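Local coordinates for protein AAA family ATPase (Sulfolobus acidocaldarius, PDB 2W2U) that belongs to the archaeal cell-division machinery as an AAA-family ATPase, represented here by its MIT domain with a bound peptide, at residues Asn34-Glu37 with Ala38-Tyr42; Tyr65-Met68 with Ile69-Lys73. One frame throughout, in Å; residues are numbered along the deposited sequence.

Contact 1. Residues Asn34-Glu37 with Ala38-Tyr42; sequences NAEE and AITNY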
loop_
_atom_site.group_PDB
_atom_site.type_symbol
_atom_site.label_atom_id
_atom_site.label_comp_id
_atom_site.label_asym_id
_atom_site.label_seq_id
_atom_site.Cartn_x
_atom_site.Cartn_y
_atom_site.Cartn_z
ATOM N N ASN A 34 6.744 -15.375 -2.913
ATOM C CA ASN A 34 7.606 -15.028 -1.787
ATOM C C ASN A 34 6.784 -14.287 -0.730
ATOM O O ASN A 34 6.767 -13.050 -0.695
ATOM C CB ASN A 34 8.777 -14.157 -2.263
ATOM C CG ASN A 34 9.939 -14.119 -1.267
ATOM O OD1 ASN A 34 11.105 -14.122 -1.674
ATOM N ND2 ASN A 34 9.633 -14.071 0.035
ATOM N N ALA A 35 6.106 -15.054 0.121
ATOM C CA ALA A 35 5.177 -14.509 1.114
ATOM C C ALA A 35 5.790 -13.447 2.020
ATOM O O ALA A 35 5.180 -12.394 2.236
ATOM C CB ALA A 35 4.557 -15.625 1.941
ATOM N N GLU A 36 6.993 -13.715 2.529
ATOM C CA GLU A 36 7.672 -12.803 3.456
ATOM C C GLU A 36 8.016 -11.442 2.839
ATOM O O GLU A 36 7.734 -10.400 3.441
ATOM C CB GLU A 36 8.934 -13.451 4.044
ATOM C CG GLU A 36 9.762 -12.521 4.931
ATOM C CD GLU A 36 8.954 -11.891 6.064
ATOM O OE1 GLU A 36 8.112 -12.581 6.676
ATOM O OE2 GLU A 36 9.165 -10.694 6.341
ATOM N N GLU A 37 8.643 -11.474 1.662
ATOM C CA GLU A 37 8.967 -10.276 0.891
ATOM C C GLU A 37 7.721 -9.509 0.464
ATOM O O GLU A 37 7.712 -8.279 0.465
ATOM C CB GLU A 37 9.805 -10.640 -0.340
ATOM C CG GLU A 37 11.242 -10.127 -0.282
ATOM C CD GLU A 37 11.494 -9.001 -1.274
ATOM O OE1 GLU A 37 11.498 -9.288 -2.497
ATOM O OE2 GLU A 37 11.698 -7.840 -0.838
ATOM N N ALA A 38 6.675 -10.242 0.095
ATOM C CA ALA A 38 5.389 -9.626 -0.210
ATOM C C ALA A 38 4.857 -8.899 1.029
ATOM O O ALA A 38 4.508 -7.716 0.956
ATOM C CB ALA A 38 4.400 -10.671 -0.704
ATOM N N ILE A 39 4.840 -9.605 2.164
ATOM C CA ILE A 39 4.379 -9.036 3.434
ATOM C C ILE A 39 5.181 -7.808 3.877
ATOM O O ILE A 39 4.584 -6.795 4.250
ATOM C CB ILE A 39 4.307 -10.099 4.568
ATOM C CG1 ILE A 39 3.142 -11.070 4.320
ATOM C CG2 ILE A 39 4.122 -9.433 5.915
ATOM C CD1 ILE A 39 3.250 -12.405 5.091
ATOM N N THR A 40 6.514 -7.892 3.825
ATOM C CA THR A 40 7.388 -6.775 4.216
ATOM C C THR A 40 7.019 -5.508 3.449
ATOM O O THR A 40 6.879 -4.437 4.025
ATOM C CB THR A 40 8.895 -7.090 3.985
ATOM O OG1 THR A 40 9.224 -8.354 4.559
ATOM C CG2 THR A 40 9.776 -6.044 4.637
ATOM N N ASN A 41 6.862 -5.653 2.141
ATOM C CA ASN A 41 6.557 -4.534 1.268
ATOM C C ASN A 41 5.129 -3.981 1.427
ATOM O O ASN A 41 4.930 -2.769 1.371
ATOM C CB ASN A 41 6.893 -4.905 -0.177
ATOM C CG ASN A 41 8.386 -4.816 -0.459
ATOM O OD1 ASN A 41 8.941 -3.720 -0.525
ATOM N ND2 ASN A 41 9.044 -5.968 -0.616
ATOM N N TYR A 42 4.157 -4.870 1.645
ATOM C CA TYR A 42 2.781 -4.469 1.969
ATOM C C TYR A 42 2.758 -3.634 3.260
ATOM O O TYR A 42 2.098 -2.588 3.320
ATOM C CB TYR A 42 1.867 -5.694 2.142
ATOM C CG TYR A 42 1.361 -6.359 0.870
ATOM C CD1 TYR A 42 0.711 -5.623 -0.132
ATOM C CD2 TYR A 42 1.486 -7.737 0.694
ATOM C CE1 TYR A 42 0.236 -6.247 -1.292
ATOM C CE2 TYR A 42 1.018 -8.370 -0.458
ATOM C CZ TYR A 42 0.392 -7.620 -1.441
ATOM O OH TYR A 42 -0.067 -8.249 -2.567
#
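Asn41 and Glu37, one helical turn apart, lie side by side and point the same way. Outward along Asn41, CB rests 3.5 Å and CG 3.6 Å from Glu37 O. CG stands beside its own backbone N (chi1 -78°), a torsion that holds the amide over the preceding turn. ND2 is the branch of the amide that turns back toward Glu37, giving a hydrogen bond to Glu37 O at 2.9 Å and a weak second one to Glu37 OE2 at 3.3 Å, with the amide and carboxylate planes 77° apart. Glu37 O also accepts the helical bond from Asn41 N, and the two donors come from opposite faces of its carbonyl plane. This is the opening of helix 35-55, the second helix of the three-helix MIT domain. Asn34 occupies the N-cap position, and its O receives Ala38 N at 2.9 Å. Thr40 repeats the double grip on Glu36: its backbone N and OG1 both donate to Glu36 O, OG1 from above the carbonyl plane at 2.8 Å. The same hydroxyl lies 2.9 Å from Glu36 OE2; the bend at chi2 swings that carboxylate forward along the helix, toward Thr40. Ile39 lays CG1 against Ala35 O at 3.2 Å, while its side chain also meets Ile76 and Leu79 of helix 62-81.

Contact 2. Residues Tyr65-Met68 with Ile69-Lys73; sequences YEQM and INEYK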
loop_
_atom_site.group_PDB
_atom_site.type_symbol
_atom_site.label_atom_id
_atom_site.label_comp_id
_atom_site.label_asym_id
_atom_site.label_seq_id
_atom_site.Cartn_x
_atom_site.Cartn_y
_atom_site.Cartn_z
ATOM N N TYR A 65 -6.585 5.981 0.241
ATOM C CA TYR A 65 -5.521 5.519 1.150
ATOM C C TYR A 65 -6.060 4.454 2.101
ATOM O O TYR A 65 -5.451 3.397 2.280
ATOM C CB TYR A 65 -4.965 6.649 2.016
ATOM C CG TYR A 65 -4.407 7.872 1.323
ATOM C CD1 TYR A 65 -3.798 7.797 0.065
ATOM C CD2 TYR A 65 -4.433 9.109 1.972
ATOM C CE1 TYR A 65 -3.272 8.937 -0.536
ATOM C CE2 TYR A 65 -3.916 10.246 1.383
ATOM C CZ TYR A 65 -3.337 10.157 0.135
ATOM O OH TYR A 65 -2.830 11.301 -0.431
ATOM N N GLU A 66 -7.208 4.756 2.711
ATOM C CA GLU A 66 -7.823 3.900 3.715
ATOM C C GLU A 66 -8.313 2.574 3.134
ATOM O O GLU A 66 -8.164 1.528 3.770
ATOM C CB GLU A 66 -8.941 4.655 4.442
ATOM C CG GLU A 66 -8.408 5.756 5.382
ATOM C CD GLU A 66 -9.372 6.920 5.586
ATOM O OE1 GLU A 66 -10.548 6.824 5.170
ATOM O OE2 GLU A 66 -8.949 7.945 6.169
ATOM N N GLN A 67 -8.871 2.625 1.923
ATOM C CA GLN A 67 -9.253 1.433 1.170
ATOM C C GLN A 67 -8.061 0.515 0.896
ATOM O O GLN A 67 -8.158 -0.699 1.065
ATOM C CB GLN A 67 -9.924 1.820 -0.158
ATOM C CG GLN A 67 -10.414 0.633 -0.999
ATOM C CD GLN A 67 -10.678 0.998 -2.464
ATOM O OE1 GLN A 67 -11.314 2.014 -2.756
ATOM N NE2 GLN A 67 -10.193 0.161 -3.390
ATOM N N MET A 68 -6.946 1.095 0.463
ATOM C CA MET A 68 -5.767 0.305 0.111
ATOM C C MET A 68 -5.057 -0.292 1.333
ATOM O O MET A 68 -4.564 -1.426 1.278
ATOM C CB MET A 68 -4.812 1.103 -0.781
ATOM C CG MET A 68 -5.402 1.443 -2.162
ATOM S SD MET A 68 -6.314 0.100 -2.984
ATOM C CE MET A 68 -4.969 -0.972 -3.479
ATOM N N ILE A 69 -5.020 0.469 2.427
ATOM C CA ILE A 69 -4.524 -0.031 3.716
ATOM C C ILE A 69 -5.246 -1.337 4.065
ATOM O O ILE A 69 -4.610 -2.339 4.387
ATOM C CB ILE A 69 -4.678 1.028 4.856
ATOM C CG1 ILE A 69 -3.613 2.120 4.719
ATOM C CG2 ILE A 69 -4.581 0.384 6.250
ATOM C CD1 ILE A 69 -3.807 3.312 5.640
ATOM N N ASN A 70 -6.570 -1.328 3.953
ATOM C CA ASN A 70 -7.374 -2.492 4.305
ATOM C C ASN A 70 -7.173 -3.684 3.376
ATOM O O ASN A 70 -7.090 -4.822 3.838
ATOM C CB ASN A 70 -8.851 -2.112 4.407
ATOM C CG ASN A 70 -9.135 -1.221 5.589
ATOM O OD1 ASN A 70 -8.540 -1.378 6.659
ATOM N ND2 ASN A 70 -10.050 -0.279 5.412
ATOM N N GLU A 71 -7.077 -3.416 2.077
ATOM C CA GLU A 71 -6.783 -4.456 1.099
ATOM C C GLU A 71 -5.437 -5.109 1.385
ATOM O O GLU A 71 -5.320 -6.335 1.365
ATOM C CB GLU A 71 -6.813 -3.895 -0.325
ATOM C CG GLU A 71 -8.213 -3.573 -0.829
ATOM C CD GLU A 71 -8.260 -3.230 -2.307
ATOM O OE1 GLU A 71 -9.247 -2.593 -2.727
ATOM O OE2 GLU A 71 -7.325 -3.592 -3.055
ATOM N N TYR A 72 -4.429 -4.286 1.660
ATOM C CA TYR A 72 -3.083 -4.785 1.940
ATOM C C TYR A 72 -3.025 -5.516 3.276
ATOM O O TYR A 72 -2.373 -6.558 3.373
ATOM C CB TYR A 72 -2.041 -3.660 1.870
ATOM C CG TYR A 72 -1.928 -2.996 0.507
ATOM C CD1 TYR A 72 -2.274 -3.678 -0.660
ATOM C CD2 TYR A 72 -1.449 -1.691 0.385
ATOM C CE1 TYR A 72 -2.169 -3.071 -1.906
ATOM C CE2 TYR A 72 -1.338 -1.078 -0.854
ATOM C CZ TYR A 72 -1.696 -1.776 -1.995
ATOM O OH TYR A 72 -1.591 -1.171 -3.228
ATOM N N LYS A 73 -3.716 -4.982 4.288
ATOM C CA LYS A 73 -3.832 -5.657 5.584
ATOM C C LYS A 73 -4.457 -7.042 5.427
ATOM O O LYS A 73 -4.011 -8.002 6.053
ATOM C CB LYS A 73 -4.667 -4.843 6.577
ATOM C CG LYS A 73 -3.959 -3.679 7.233
ATOM C CD LYS A 73 -4.803 -3.139 8.380
ATOM C CE LYS A 73 -4.144 -1.953 9.063
ATOM N NZ LYS A 73 -2.836 -2.302 9.674
#
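Gln67 and Glu71 run side by side along one face of helix 62-81, joined at their ends by a hydrogen bond from Gln67 NE2 to Glu71 OE1 of 3.0 Å. The bond is fairly straight, 160° at the hydrogen; OE1 lies in the plane of the Gln67 amide, whereas NE2 meets the carboxylate from above its plane. Glu71 is extended beyond CG, and its other oxygen, OE2, lies 3.5 Å from Met68 CE. That methyl also sits 3.7 Å from CZ of Tyr72, brought there by a Met68 chain bent at both chi2 (-43°) and chi3 (-73°). Under the Tyr72 ring, Met68 O lies 3.1 Å from the ring plane, displaced toward the rim, and accepts the helical bond from Tyr72 N at 2.9 Å. Further out, Glu71 OE2 is hydrogen-bonded to a polar side chain of the bound peptide, and Tyr72 OH to the peptide backbone. With Glu71 cut back to an alanine, Gln67 NE2 and that peptide side chain would probably both lose their carboxylate partner, and the Met68 methyl one of its neighbours. On the neighbouring side of the helix, Ile69 packs on Leu49 of helix 35-55. Such a peptide-facing surface on the third helix is a recurring feature of MIT domains that recognise ESCRT-III tails.

Overall arrangement
Contact 1 comes first along the chain, at the start of helix 35-55, and contact 2 follows within helix 62-81, the next helix of the same MIT domain. Their centres are about 15 Å apart, yet the two meet where the ring of Tyr42, at the end of contact 1, packs on that of Tyr72 in contact 2, with CD1 to CD1 at 3.6 Å and planes at about 35°. Each tyrosine also packs on apolar side-chain surface of the bound peptide. Together the contacts illustrate how local bonding along separate helices accompanies a shared surface: of the two, contact 2 supplies the larger share of residues near the peptide, while contact 1 contributes Tyr42.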